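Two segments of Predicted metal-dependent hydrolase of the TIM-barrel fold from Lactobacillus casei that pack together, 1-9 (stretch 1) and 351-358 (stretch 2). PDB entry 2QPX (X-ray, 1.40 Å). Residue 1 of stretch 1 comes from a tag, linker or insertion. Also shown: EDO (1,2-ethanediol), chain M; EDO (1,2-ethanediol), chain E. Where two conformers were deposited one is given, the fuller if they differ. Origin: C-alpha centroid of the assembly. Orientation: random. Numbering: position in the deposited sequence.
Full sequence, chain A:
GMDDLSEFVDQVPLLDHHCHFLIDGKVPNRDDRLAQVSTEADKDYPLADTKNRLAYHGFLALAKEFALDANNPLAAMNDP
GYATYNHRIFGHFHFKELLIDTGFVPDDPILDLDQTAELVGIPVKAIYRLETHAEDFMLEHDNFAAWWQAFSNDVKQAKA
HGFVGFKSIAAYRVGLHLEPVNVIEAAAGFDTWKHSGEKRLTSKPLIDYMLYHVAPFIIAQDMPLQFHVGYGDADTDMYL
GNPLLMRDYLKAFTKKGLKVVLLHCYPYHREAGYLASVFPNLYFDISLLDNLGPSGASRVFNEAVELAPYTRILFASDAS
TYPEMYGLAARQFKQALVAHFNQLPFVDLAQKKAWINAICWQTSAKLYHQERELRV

Stretch 1 1-9: GMDDLSEFV
Stretch 2 (351-358) QKKAWINA

The N-terminus of the chain, Gly1 to Val9, lies against a helix far along the chain, Gln351 to Ala358; no two touching residues are fewer than 345 apart in sequence, and the contact buries 432 Å². After the tag residue Gly1, Met2 to Asp4 are extended (phi/psi -98/119, -115/173, -129/97); Leu5 (-91/3) then turns the chain into a helix that starts at Ser6 and runs on past Val9. Asp4, chi1 t, caps that helix: its OD1 accepts from Ser6 N at 3.1 Å. Val9 N donates to Leu5 O (2.9 Å). The second stretch is regular helix, continuing beyond both its ends, with bonds such as Ile356 N to Lys352 O and Asn357 N to Lys353 O, both 2.9 Å. In register, CA of Phe8 lies 7.8 Å from CA of Lys353, and CA of Val9 7.7 Å from CA of Ile356.

The polar link centres on Lys352. Its chain, m then t throughout, extends fully so that NZ donates to Gly1 O at 2.7 Å and to Asp3 OD2 at 2.8 Å, the latter a salt bridge; NZ is also hydrogen-bonded elsewhere in the structure. Asp3, chi1 m, points toward the helix, so a buried lysine has its charge answered. A long aliphatic stem suits this site, as Leu5 CD1 packs 4.1 Å from Lys352 CD.

Beyond lies an apolar patch. Branched Ile356 (m, t) points toward stretch 1; its CD1 meets CD1 of Leu5 (m, t) at 4.0 Å and CG2 of Val9 (t) at 3.9 Å, while its CG2 approaches Phe8 CE2 at 3.7 Å, at the ring edge. The flat Phe8 ring, chi1 t and chi2 76°, accepts on one face the aliphatic stem of Lys353 (m, then t throughout), whose CG sits 3.7 Å from the Phe8 ring centroid in a CH-pi contact. Asn357, set sideways, brings its end nearer, ND2 lying 3.8 Å from Phe8 CZ at the edge; its OD1 is satisfied elsewhere.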

ATOM      1  N   GLY A   1      13.214  24.509  11.128  1.00 45.16           N
ATOM      2  CA  GLY A   1      12.148  24.507  12.167  1.00 43.51           C
ATOM      3  C   GLY A   1      10.742  24.557  11.586  1.00 42.68           C
ATOM      4  O   GLY A   1      10.464  23.967  10.542  1.00 42.16           O
HETATM    5  N   MSE A   2       9.855  25.252  12.290  1.00 41.48           N
HETATM    6  CA  MSE A   2       8.452  25.352  11.895  1.00 39.57           C
HETATM    7  C   MSE A   2       8.254  26.656  11.158  1.00 39.35           C
HETATM    8  O   MSE A   2       8.445  27.736  11.712  1.00 42.33           O
HETATM    9  CB  MSE A   2       7.536  25.309  13.110  1.00 41.25           C
HETATM   10  CG  MSE A   2       6.036  25.386  12.798  1.00 45.81           C
HETATM   11 SE   MSE A   2       5.210  23.944  11.723  0.80 66.89          SE
HETATM   12  CE  MSE A   2       5.747  22.347  12.860  1.00 64.09           C
ATOM     13  N   ASP A   3       7.840  26.559   9.909  1.00 35.54           N
ATOM     14  CA  ASP A   3       7.708  27.728   9.085  1.00 33.14           C
ATOM     15  C   ASP A   3       6.251  27.922   8.751  1.00 30.77           C
ATOM     16  O   ASP A   3       5.416  27.100   9.134  1.00 31.63           O
ATOM     17  CB  ASP A   3       8.570  27.558   7.857  1.00 33.08           C
ATOM     18  CG  ASP A   3      10.064  27.614   8.190  1.00 35.67           C
ATOM     19  OD1 ASP A   3      10.556  28.715   8.496  1.00 42.19           O
ATOM     20  OD2 ASP A   3      10.763  26.578   8.133  1.00 32.50           O
ATOM     21  N   ASP A   4       5.938  29.038   8.104  1.00 31.84           N
ATOM     22  CA  ASP A   4       4.610  29.234   7.543  1.00 31.83           C
ATOM     23  C   ASP A   4       4.741  29.655   6.110  1.00 31.05           C
ATOM     24  O   ASP A   4       4.923  30.824   5.767  1.00 29.74           O
ATOM     25  CB  ASP A   4       3.693  30.217   8.252  1.00 35.76           C
ATOM     26  CG  ASP A   4       2.256  30.164   7.644  1.00 39.47           C
ATOM     27  OD1 ASP A   4       1.955  29.285   6.749  1.00 48.39           O
ATOM     28  OD2 ASP A   4       1.428  30.957   8.051  1.00 49.81           O
ATOM     29  N   LEU A   5       4.605  28.659   5.259  1.00 28.61           N
ATOM     30  CA  LEU A   5       4.843  28.825   3.849  1.00 26.48           C
ATOM     31  C   LEU A   5       3.621  29.202   3.026  1.00 23.39           C
ATOM     32  O   LEU A   5       3.726  29.303   1.804  1.00 23.61           O
ATOM     33  CB  LEU A   5       5.435  27.494   3.336  1.00 24.33           C
ATOM     34  CG  LEU A   5       6.914  27.422   3.730  1.00 29.95           C
ATOM     35  CD1 LEU A   5       7.394  26.006   3.847  1.00 31.87           C
ATOM     36  CD2 LEU A   5       7.755  28.226   2.748  1.00 24.42           C
ATOM     37  N   SER A   6       2.466  29.404   3.660  1.00 23.62           N
ATOM     38  CA  SER A   6       1.218  29.665   2.928  0.50 24.55           C
ATOM     39  C   SER A   6       1.361  30.822   1.938  1.00 24.63           C
ATOM     40  O   SER A   6       1.004  30.708   0.776  1.00 23.49           O
ATOM     41  CB  SER A   6       0.056  29.930   3.902  0.50 26.08           C
ATOM     42  OG  SER A   6      -1.201  29.805   3.257  0.50 27.63           O
ATOM     43  N   GLU A   7       1.866  31.960   2.404  1.00 27.15           N
ATOM     44  CA  GLU A   7       1.943  33.125   1.523  1.00 29.56           C
ATOM     45  C   GLU A   7       2.929  32.907   0.360  1.00 26.63           C
ATOM     46  O   GLU A   7       2.658  33.257  -0.783  1.00 27.68           O
ATOM     47  CB  GLU A   7       2.267  34.345   2.401  1.00 31.56           C
ATOM     48  CG  GLU A   7       2.651  35.604   1.712  1.00 36.40           C
ATOM     49  CD  GLU A   7       2.942  36.690   2.752  1.00 39.81           C
ATOM     50  OE1 GLU A   7       2.017  36.994   3.543  1.00 47.69           O
ATOM     51  OE2 GLU A   7       4.096  37.187   2.803  1.00 49.82           O
ATOM     52  N   PHE A   8       4.050  32.255   0.655  1.00 24.88           N
ATOM     53  CA  PHE A   8       5.014  31.888  -0.365  1.00 22.52           C
ATOM     54  C   PHE A   8       4.396  30.974  -1.436  1.00 22.36           C
ATOM     55  O   PHE A   8       4.524  31.222  -2.628  1.00 22.28           O
ATOM     56  CB  PHE A   8       6.226  31.170   0.243  1.00 23.27           C
ATOM     57  CG  PHE A   8       7.223  30.736  -0.795  1.00 24.88           C
ATOM     58  CD1 PHE A   8       8.066  31.654  -1.382  1.00 26.35           C
ATOM     59  CD2 PHE A   8       7.298  29.418  -1.235  1.00 25.40           C
ATOM     60  CE1 PHE A   8       8.965  31.309  -2.360  1.00 27.92           C
ATOM     61  CE2 PHE A   8       8.222  29.072  -2.230  1.00 23.94           C
ATOM     62  CZ  PHE A   8       9.028  29.991  -2.802  1.00 27.03           C
ATOM     63  N   VAL A   9       3.725  29.919  -0.980  1.00 22.13           N
ATOM     64  CA  VAL A   9       3.130  28.948  -1.909  1.00 19.51           C
ATOM     65  C   VAL A   9       1.994  29.593  -2.725  1.00 21.70           C
ATOM     66  O   VAL A   9       1.824  29.293  -3.901  1.00 21.38           O
ATOM     67  CB  VAL A   9       2.699  27.681  -1.174  1.00 19.64           C
ATOM     68  CG1 VAL A   9       1.862  26.775  -2.097  1.00 21.88           C
ATOM     69  CG2 VAL A   9       3.927  26.955  -0.654  1.00 19.60           C
ATOM     70  N   GLN A 351      15.807  26.340   1.893  1.00 20.31           N
ATOM     71  CA  GLN A 351      15.789  25.004   1.246  1.00 19.65           C
ATOM     72  C   GLN A 351      14.363  24.559   0.965  1.00 19.26           C
ATOM     73  O   GLN A 351      14.073  23.972  -0.106  1.00 19.88           O
ATOM     74  CB  GLN A 351      16.530  23.994   2.119  1.00 17.96           C
ATOM     75  CG  GLN A 351      16.611  22.590   1.509  1.00 18.56           C
ATOM     76  CD  GLN A 351      17.351  22.560   0.236  1.00 17.22           C
ATOM     77  OE1 GLN A 351      18.607  22.466   0.219  1.00 22.85           O
ATOM     78  NE2 GLN A 351      16.607  22.600  -0.883  1.00 20.32           N
ATOM     79  N   LYS A 352      13.470  24.820   1.917  1.00 19.89           N
ATOM     80  CA  LYS A 352      12.048  24.545   1.695  1.00 19.58           C
ATOM     81  C   LYS A 352      11.523  25.271   0.439  1.00 19.14           C
ATOM     82  O   LYS A 352      10.842  24.681  -0.418  1.00 19.87           O
ATOM     83  CB  LYS A 352      11.232  24.861   2.949  1.00 20.26           C
ATOM     84  CG  LYS A 352      11.600  24.027   4.187  1.00 20.28           C
ATOM     85  CD  LYS A 352      10.818  24.437   5.452  1.00 20.22           C
ATOM     86  CE  LYS A 352      11.160  23.615   6.647  1.00 23.06           C
ATOM     87  NZ  LYS A 352      10.242  23.892   7.824  1.00 25.28           N
ATOM     88  N   LYS A 353      11.807  26.560   0.320  1.00 20.91           N
ATOM     89  CA  LYS A 353      11.396  27.348  -0.823  1.00 20.48           C
ATOM     90  C   LYS A 353      12.023  26.855  -2.139  1.00 19.91           C
ATOM     91  O   LYS A 353      11.333  26.790  -3.187  1.00 21.50           O
ATOM     92  CB  LYS A 353      11.699  28.851  -0.601  1.00 22.35           C
ATOM     93  CG  LYS A 353      10.884  29.470   0.534  1.00 22.44           C
ATOM     94  CD  LYS A 353      11.308  30.948   0.716  1.00 24.12           C
ATOM     95  CE  LYS A 353      10.404  31.662   1.683  1.00 25.18           C
ATOM     96  NZ  LYS A 353      10.989  33.059   1.911  1.00 29.86           N
ATOM     97  N   ALA A 354      13.296  26.454  -2.080  1.00 20.02           N
ATOM     98  CA  ALA A 354      14.007  25.903  -3.259  1.00 19.34           C
ATOM     99  C   ALA A 354      13.316  24.625  -3.751  1.00 19.41           C
ATOM    100  O   ALA A 354      13.068  24.471  -4.939  1.00 19.10           O
ATOM    101  CB  ALA A 354      15.475  25.609  -2.933  1.00 19.21           C
ATOM    102  N   TRP A 355      12.937  23.760  -2.814  1.00 19.12           N
ATOM    103  CA  TRP A 355      12.259  22.516  -3.168  1.00 17.63           C
ATOM    104  C   TRP A 355      10.851  22.756  -3.700  1.00 17.42           C
ATOM    105  O   TRP A 355      10.430  22.142  -4.715  1.00 17.58           O
ATOM    106  CB  TRP A 355      12.276  21.576  -1.978  1.00 17.28           C
ATOM    107  CG  TRP A 355      13.611  20.890  -1.748  1.00 17.54           C
ATOM    108  CD1 TRP A 355      14.582  20.664  -2.669  1.00 16.62           C
ATOM    109  CD2 TRP A 355      14.035  20.261  -0.549  1.00 16.84           C
ATOM    110  NE1 TRP A 355      15.604  19.921  -2.111  1.00 17.32           N
ATOM    111  CE2 TRP A 355      15.282  19.638  -0.818  1.00 17.28           C
ATOM    112  CE3 TRP A 355      13.473  20.121   0.719  1.00 18.65           C
ATOM    113  CZ2 TRP A 355      15.995  18.951   0.147  1.00 17.10           C
ATOM    114  CZ3 TRP A 355      14.202  19.422   1.692  1.00 18.08           C
ATOM    115  CH2 TRP A 355      15.424  18.827   1.378  1.00 18.96           C
ATOM    116  N   ILE A 356      10.117  23.680  -3.068  1.00 17.24           N
ATOM    117  CA  ILE A 356       8.775  24.043  -3.557  1.00 15.73           C
ATOM    118  C   ILE A 356       8.855  24.598  -5.004  1.00 15.40           C
ATOM    119  O   ILE A 356       8.061  24.209  -5.882  1.00 17.83           O
ATOM    120  CB  ILE A 356       8.082  25.026  -2.543  1.00 16.09           C
ATOM    121  CG1 ILE A 356       7.677  24.276  -1.282  1.00 18.39           C
ATOM    122  CG2 ILE A 356       6.898  25.773  -3.238  1.00 17.96           C
ATOM    123  CD1 ILE A 356       7.386  25.181  -0.042  1.00 18.15           C
ATOM    124  N   ASN A 357       9.811  25.485  -5.264  1.00 18.33           N
ATOM    125  CA  ASN A 357      10.007  26.003  -6.588  1.00 17.89           C
ATOM    126  C   ASN A 357      10.315  24.869  -7.618  1.00 17.03           C
ATOM    127  O   ASN A 357       9.796  24.879  -8.727  1.00 17.83           O
ATOM    128  CB  ASN A 357      11.113  27.059  -6.619  1.00 19.45           C
ATOM    129  CG  ASN A 357      10.643  28.433  -6.206  1.00 22.93           C
ATOM    130  OD1 ASN A 357       9.542  28.849  -6.544  1.00 22.15           O
ATOM    131  ND2 ASN A 357      11.530  29.179  -5.521  1.00 23.82           N
ATOM    132  N   ALA A 358      11.186  23.939  -7.230  1.00 17.45           N
ATOM    133  CA  ALA A 358      11.562  22.799  -8.064  1.00 16.71           C
ATOM    134  C   ALA A 358      10.305  22.046  -8.487  1.00 16.20           C
ATOM    135  O   ALA A 358      10.059  21.785  -9.668  1.00 17.17           O
ATOM    136  CB  ALA A 358      12.533  21.895  -7.271  1.00 17.38           C
TER
HETATM  137  C1  EDO M 387      -1.043  28.014  -0.633  1.00 40.35           C
HETATM  138  O1  EDO M 387      -1.272  28.687   0.603  1.00 44.78           O
HETATM  139  C2  EDO M 387      -2.258  27.143  -0.817  1.00 38.82           C
HETATM  140  O2  EDO M 387      -2.427  26.363   0.366  1.00 33.46           O
HETATM  141  C1  EDO E 379      21.940  19.901  -1.289  1.00 30.80           C
HETATM  142  O1  EDO E 379      22.766  19.689  -2.415  1.00 43.46           O
HETATM  143  C2  EDO E 379      20.700  20.610  -1.846  1.00 35.71           C
HETATM  144  O2  EDO E 379      19.558  20.208  -1.106  1.00 28.82           O